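Local coordinates for activator of Hsp90 ATPase homologue 1/2-like C-terminal domain-containing protein (Mycobacterium smegmatis, PDB 3UID), which probably acts as a toxin, being the structural homolog of a Mycobacterium tuberculosis type II toxin involved in the hypoxic response, and belongs to the AHA1 family, at residues K7-L10 with D11-T14; Y130-A133 with E134-Q137; G143-E146 with G147-A151. All coordinates share one frame; numbering follows the deposited sequence.

Overall arrangement
Interactions 1 and 2 lie side by side, their centres about 10 Å apart, where the hairpin of strands 3-9 and 14-21 meets the start of helix 133-141. They touch directly: Leu13 O lies 2.9 Å from Tyr130 N, a probable hydrogen bond, and His8 NE2 packs 3.4 Å from Leu136 CD2. Interaction 3 opens helix 144-158, which follows helix 133-141 in the chain and packs on strands 3-9 and 14-21. Its centre lies about 17 Å from that of interaction 1 and 18 Å from that of interaction 2; nearest atoms stay about 7 and 5 Å away, without touching.

Interaction 1 of 3, residues K7-L10 with D11-T14; sequences KHDL and DTLT
Asp9 and Thr14 form an antiparallel hydrogen-bonded pair, CA to CA 5.2 Å, with Asp9 N donating to Thr14 O at 2.9 Å and Thr14 N returning a longer bond to Asp9 O. The chain reverses through Leu10 to Leu13, and Leu13, with positive phi (55°), stands beside Thr14 opposite Asp9. The Asp9 side chain reaches forward over the turn: with CG anti to the backbone N (chi1 -171°), OD1 faces the amides of Asp11 and Thr12 and takes a weak bond from each, at 3.0 Å to Asp11 N with a bent N-H...O angle of 123°. Thr12 OG1 comes in beside the carboxylate, 3.0 Å from Asp9 CG, but its angles to both oxygens are poor. That hydroxyl is instead hydrogen-bonded to Thr14 OG1 at 2.7 Å, and a water joins Thr14 OG1 to Lys7 O, so a short polar chain runs along the Asp9 face of the hairpin. Across the backbone, His8 brings CD2 at its ring edge to 3.6 Å from Thr14 O, while its side chain touches Leu136 and Leu140 of helix 133-141. An aspartate weakly bonded to two turn amides, followed by two residues facing one, makes this a tight beta hairpin closed by a G1 beta bulge, joining strands 3-9 and 14-21.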
loop_
_atom_site.group_PDB
_atom_site.type_symbol
_atom_site.label_atom_id
_atom_site.label_comp_id
_atom_site.label_asym_id
_atom_site.label_seq_id
_atom_site.Cartn_x
_atom_site.Cartn_y
_atom_site.Cartn_z
ATOM N N LYS A 7 2.685 10.417 9.421
ATOM C CA LYS A 7 3.050 11.822 9.288
ATOM C C LYS A 7 2.687 12.429 7.943
ATOM O O LYS A 7 3.121 11.955 6.893
ATOM C CB LYS A 7 4.543 12.057 9.558
ATOM C CG LYS A 7 4.857 13.539 9.644
ATOM C CD LYS A 7 6.311 13.841 9.929
ATOM C CE LYS A 7 6.560 15.344 9.777
ATOM N NZ LYS A 7 7.968 15.737 10.049
ATOM N N HIS A 8 1.880 13.479 8.000
ATOM C CA HIS A 8 1.619 14.326 6.841
ATOM C C HIS A 8 2.584 15.487 6.903
ATOM O O HIS A 8 2.461 16.357 7.764
ATOM C CB HIS A 8 0.178 14.844 6.877
ATOM C CG HIS A 8 -0.142 15.845 5.805
ATOM N ND1 HIS A 8 -1.297 16.597 5.823
ATOM C CD2 HIS A 8 0.535 16.222 4.693
ATOM C CE1 HIS A 8 -1.318 17.396 4.770
ATOM N NE2 HIS A 8 -0.215 17.194 4.072
ATOM N N ASP A 9 3.539 15.496 5.985
ATOM C CA ASP A 9 4.531 16.550 5.914
ATOM C C ASP A 9 4.041 17.620 4.932
ATOM O O ASP A 9 4.021 17.400 3.718
ATOM C CB ASP A 9 5.879 15.944 5.494
ATOM C CG ASP A 9 7.032 16.923 5.606
ATOM O OD1 ASP A 9 6.824 18.130 5.390
ATOM O OD2 ASP A 9 8.163 16.464 5.889
ATOM N N LEU A 10 3.626 18.767 5.467
ATOM C CA LEU A 10 3.056 19.833 4.650
ATOM C C LEU A 10 4.096 20.407 3.693
ATOM O O LEU A 10 3.776 20.802 2.574
ATOM C CB LEU A 10 2.503 20.953 5.541
ATOM C CG LEU A 10 1.704 20.527 6.773
ATOM C CD1 LEU A 10 1.291 21.748 7.611
ATOM C CD2 LEU A 10 0.484 19.708 6.373
ATOM N N ASP A 11 5.345 20.455 4.145
ATOM C CA ASP A 11 6.422 21.023 3.355
ATOM C C ASP A 11 6.784 20.206 2.117
ATOM O O ASP A 11 7.263 20.757 1.130
ATOM C CB ASP A 11 7.659 21.217 4.237
ATOM C CG ASP A 11 7.416 22.191 5.372
ATOM O OD1 ASP A 11 6.965 23.326 5.095
ATOM O OD2 ASP A 11 7.662 21.821 6.541
ATOM N N THR A 12 6.551 18.896 2.161
ATOM C CA THR A 12 6.974 18.029 1.063
ATOM C C THR A 12 5.803 17.382 0.314
ATOM O O THR A 12 6.008 16.612 -0.633
ATOM C CB THR A 12 7.910 16.912 1.565
ATOM O OG1 THR A 12 7.326 16.279 2.706
ATOM C CG2 THR A 12 9.254 17.495 1.982
ATOM N N LEU A 13 4.589 17.682 0.759
ATOM C CA LEU A 13 3.394 17.057 0.205
ATOM C C LEU A 13 3.498 15.537 0.290
ATOM O O LEU A 13 3.127 14.824 -0.644
ATOM C CB LEU A 13 3.174 17.488 -1.245
ATOM C CG LEU A 13 3.057 18.994 -1.472
ATOM C CD1 LEU A 13 2.890 19.287 -2.954
ATOM C CD2 LEU A 13 1.907 19.574 -0.658
ATOM N N THR A 14 3.987 15.046 1.424
ATOM C CA THR A 14 4.118 13.607 1.620
ATOM C C THR A 14 3.240 13.088 2.742
ATOM O O THR A 14 2.987 13.786 3.727
ATOM C CB THR A 14 5.575 13.165 1.896
ATOM O OG1 THR A 14 6.108 13.883 3.017
ATOM C CG2 THR A 14 6.447 13.415 0.670
HETATM O O HOH W 1 5.605 12.512 5.351
#

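Interaction 2 of 3, residues Y130-A133 with E134-Q137; sequences YASA and EALQ
Leu136 turns its CG anti to the backbone N (chi1 -178°), which swings methyl CD1 over one face of the Tyr130 ring, and the two side chains meet at about a right angle. The methyl sits 3.5 Å from the ring centroid and 15° off the ring normal. It is displaced toward the CD2-CE2 rim, with Leu136 CD1 lying 3.5 Å from Tyr130 CD2, a close CH-pi contact. Leu136 CB also lies 3.9 Å from Tyr130 CB.

Ser132 governs the polar side. Its OG, placed between the backbone N and the carbonyl carbon (chi1 67°), accepts from Ala135 N at 3.1 Å in a nearly straight bond, satisfying an amide of the first turn that has no helical carbonyl before it. Ala135 CB and Glu134 CG also approach this hydroxyl; the glutamate chain folds back so that its OE1 lies 3.7 Å from Ala133 CB. Ordinary helical bonds follow, Leu136 N to Ser132 O at 3.0 Å and Gln137 N to Ala133 O at 2.9 Å. Gln137 sends NE2 onward to Asp141 further along the helix, and Ala133 packs against Leu13 of the neighbouring hairpin. A serine N-cap, with an aromatic residue two positions earlier whose ring packs on Leu136, thus starts the helix that follows strand 121-129.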
loop_
_atom_site.group_PDB
_atom_site.type_symbol
_atom_site.label_atom_id
_atom_site.label_comp_id
_atom_site.label_asym_id
_atom_site.label_seq_id
_atom_site.Cartn_x
_atom_site.Cartn_y
_atom_site.Cartn_z
ATOM N N TYR A 130 2.662 13.626 -3.247
ATOM C CA TYR A 130 1.483 14.082 -3.986
ATOM C C TYR A 130 1.733 15.351 -4.802
ATOM O O TYR A 130 2.645 16.121 -4.499
ATOM C CB TYR A 130 0.313 14.259 -3.011
ATOM C CG TYR A 130 -0.162 12.940 -2.459
ATOM C CD1 TYR A 130 -1.283 12.308 -2.985
ATOM C CD2 TYR A 130 0.544 12.289 -1.449
ATOM C CE1 TYR A 130 -1.704 11.089 -2.500
ATOM C CE2 TYR A 130 0.126 11.067 -0.960
ATOM C CZ TYR A 130 -0.995 10.471 -1.496
ATOM O OH TYR A 130 -1.418 9.251 -1.011
ATOM N N ALA A 131 0.922 15.566 -5.838
ATOM C CA ALA A 131 1.161 16.665 -6.779
ATOM C C ALA A 131 0.864 18.031 -6.184
ATOM O O ALA A 131 1.432 19.037 -6.603
ATOM C CB ALA A 131 0.346 16.471 -8.036
ATOM N N SER A 132 -0.040 18.056 -5.212
ATOM C CA SER A 132 -0.478 19.302 -4.599
ATOM C C SER A 132 -1.137 19.068 -3.249
ATOM O O SER A 132 -1.563 17.951 -2.925
ATOM C CB SER A 132 -1.473 20.028 -5.506
ATOM O OG SER A 132 -2.687 19.300 -5.604
ATOM N N ALA A 133 -1.234 20.134 -2.466
ATOM C CA ALA A 133 -1.892 20.051 -1.172
ATOM C C ALA A 133 -3.349 19.635 -1.352
ATOM O O ALA A 133 -3.877 18.841 -0.574
ATOM C CB ALA A 133 -1.801 21.385 -0.457
ATOM N N GLU A 134 -3.992 20.171 -2.386
ATOM C CA GLU A 134 -5.388 19.843 -2.667
ATOM C C GLU A 134 -5.579 18.357 -2.986
ATOM O O GLU A 134 -6.510 17.721 -2.484
ATOM C CB GLU A 134 -5.942 20.711 -3.805
ATOM C CG GLU A 134 -4.880 21.413 -4.653
ATOM C CD GLU A 134 -4.337 22.681 -4.003
ATOM O OE1 GLU A 134 -3.159 22.687 -3.602
ATOM O OE2 GLU A 134 -5.084 23.678 -3.906
ATOM N N ALA A 135 -4.704 17.811 -3.824
ATOM C CA ALA A 135 -4.773 16.395 -4.157
ATOM C C ALA A 135 -4.604 15.539 -2.902
ATOM O O ALA A 135 -5.384 14.620 -2.645
ATOM C CB ALA A 135 -3.715 16.038 -5.181
ATOM N N LEU A 136 -3.578 15.842 -2.117
ATOM C CA LEU A 136 -3.311 15.075 -0.909
ATOM C C LEU A 136 -4.506 15.148 0.042
ATOM O O LEU A 136 -4.915 14.140 0.615
ATOM C CB LEU A 136 -2.040 15.594 -0.227
ATOM C CG LEU A 136 -1.591 14.868 1.047
ATOM C CD1 LEU A 136 -1.813 13.368 0.907
ATOM C CD2 LEU A 136 -0.125 15.167 1.318
ATOM N N GLN A 137 -5.072 16.337 0.207
ATOM C CA GLN A 137 -6.202 16.499 1.109
ATOM C C GLN A 137 -7.372 15.633 0.658
ATOM O O GLN A 137 -8.044 15.019 1.481
ATOM C CB GLN A 137 -6.632 17.966 1.189
ATOM C CG GLN A 137 -7.684 18.223 2.252
ATOM C CD GLN A 137 -7.257 17.706 3.608
ATOM O OE1 GLN A 137 -6.216 18.097 4.137
ATOM N NE2 GLN A 137 -8.050 16.804 4.173
#

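Interaction 3 of 3, residues G143-E146 with G147-A151; sequences GVIE and GASSA
The opening turns of helix 144-158 form this contact, with Gly143 as N-cap residue where the chain passes from helix 133-141 into the next helix. Gly143 does double duty: its positive phi (96°) also completes a Schellman motif that ends the preceding helix. Such backbone angles are readily adopted by glycine, which has no side chain to strike the preceding carbonyl. Gly143 O accepts from Gly147 N at 3.2 Å. The same i to i+4 pattern continues with Ala148 N to Val144 O at 3.0 Å and Ser150 N to Glu146 O at 2.9 Å.

Several side chains of these turns meet the sheet. Val144 and Ile145 pack on Leu15 of strand 14-21, and they reach Val139 and Leu140 of helix 133-141 respectively. Ala148 follows against Ile17, its CB resting 3.5 Å from Val144 O one turn back, and Ser149 leans on Val3 of strand 3-9. Through these four residues the helix is seated against the first two strands of the antiparallel sheet, consistent with the long C-terminal helix of the Bet v 1-like fold. Glu146 and Ser150 instead touch the loop prolines Pro69 and Pro44.

One carbonyl carries an additional bond. Ile145 O accepts Ser149 N at 2.9 Å and also the Ser149 hydroxyl, whose OG, anti to the carbonyl carbon (chi1 -63°), is turned back along the helix. The two donors approach from opposite faces of the carbonyl plane. Ile145 CG2 flanks the hydroxyl, 3.9 Å from Ser149 OG, and that OG donates to Ile145 O at 3.0 Å from a position 37° out of the carbonyl plane.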
loop_
_atom_site.group_PDB
_atom_site.type_symbol
_atom_site.label_atom_id
_atom_site.label_comp_id
_atom_site.label_asym_id
_atom_site.label_seq_id
_atom_site.Cartn_x
_atom_site.Cartn_y
_atom_site.Cartn_z
ATOM N N GLY A 143 -10.067 8.351 3.020
ATOM C CA GLY A 143 -9.764 7.340 4.016
ATOM C C GLY A 143 -8.489 6.556 3.781
ATOM O O GLY A 143 -8.363 5.437 4.283
ATOM N N VAL A 144 -7.546 7.124 3.030
ATOM C CA VAL A 144 -6.307 6.425 2.703
ATOM C C VAL A 144 -5.604 5.845 3.940
ATOM O O VAL A 144 -5.099 4.720 3.904
ATOM C CB VAL A 144 -5.321 7.326 1.903
ATOM C CG1 VAL A 144 -4.739 8.419 2.785
ATOM C CG2 VAL A 144 -4.202 6.493 1.308
ATOM N N ILE A 145 -5.578 6.599 5.039
ATOM C CA ILE A 145 -4.841 6.129 6.214
ATOM C C ILE A 145 -5.516 4.909 6.862
ATOM O O ILE A 145 -4.832 3.984 7.312
ATOM C CB ILE A 145 -4.622 7.241 7.265
ATOM C CG1 ILE A 145 -3.834 8.409 6.660
ATOM C CG2 ILE A 145 -3.905 6.660 8.499
ATOM C CD1 ILE A 145 -3.828 9.663 7.530
ATOM N N GLU A 146 -6.847 4.913 6.925
ATOM C CA GLU A 146 -7.596 3.776 7.467
ATOM C C GLU A 146 -7.279 2.500 6.699
ATOM O O GLU A 146 -7.056 1.445 7.288
ATOM C CB GLU A 146 -9.099 4.026 7.362
ATOM C CG GLU A 146 -9.614 5.164 8.195
ATOM C CD GLU A 146 -11.010 5.588 7.773
ATOM O OE1 GLU A 146 -11.160 6.723 7.264
ATOM O OE2 GLU A 146 -11.951 4.783 7.952
ATOM N N GLY A 147 -7.290 2.597 5.373
ATOM C CA GLY A 147 -7.009 1.453 4.527
ATOM C C GLY A 147 -5.586 0.964 4.728
ATOM O O GLY A 147 -5.331 -0.239 4.818
ATOM N N ALA A 148 -4.636 1.892 4.798
ATOM C CA ALA A 148 -3.231 1.506 4.943
ATOM C C ALA A 148 -3.004 0.831 6.293
ATOM O O ALA A 148 -2.294 -0.176 6.396
ATOM C CB ALA A 148 -2.339 2.712 4.785
ATOM N N SER A 149 -3.628 1.380 7.327
ATOM C CA SER A 149 -3.555 0.795 8.668
ATOM C C SER A 149 -4.163 -0.599 8.727
ATOM O O SER A 149 -3.610 -1.490 9.371
ATOM C CB SER A 149 -4.233 1.700 9.693
ATOM O OG SER A 149 -3.572 2.952 9.784
ATOM N N SER A 150 -5.317 -0.792 8.093
ATOM C CA SER A 150 -5.908 -2.122 8.025
ATOM C C SER A 150 -4.954 -3.141 7.408
ATOM O O SER A 150 -4.808 -4.249 7.932
ATOM C CB SER A 150 -7.216 -2.091 7.226
ATOM O OG SER A 150 -7.765 -3.400 7.074
ATOM N N ALA A 151 -4.309 -2.775 6.300
ATOM C CA ALA A 151 -3.406 -3.707 5.629
ATOM C C ALA A 151 -2.245 -4.062 6.547
ATOM O O ALA A 151 -1.848 -5.220 6.641
ATOM C CB ALA A 151 -2.910 -3.127 4.316
#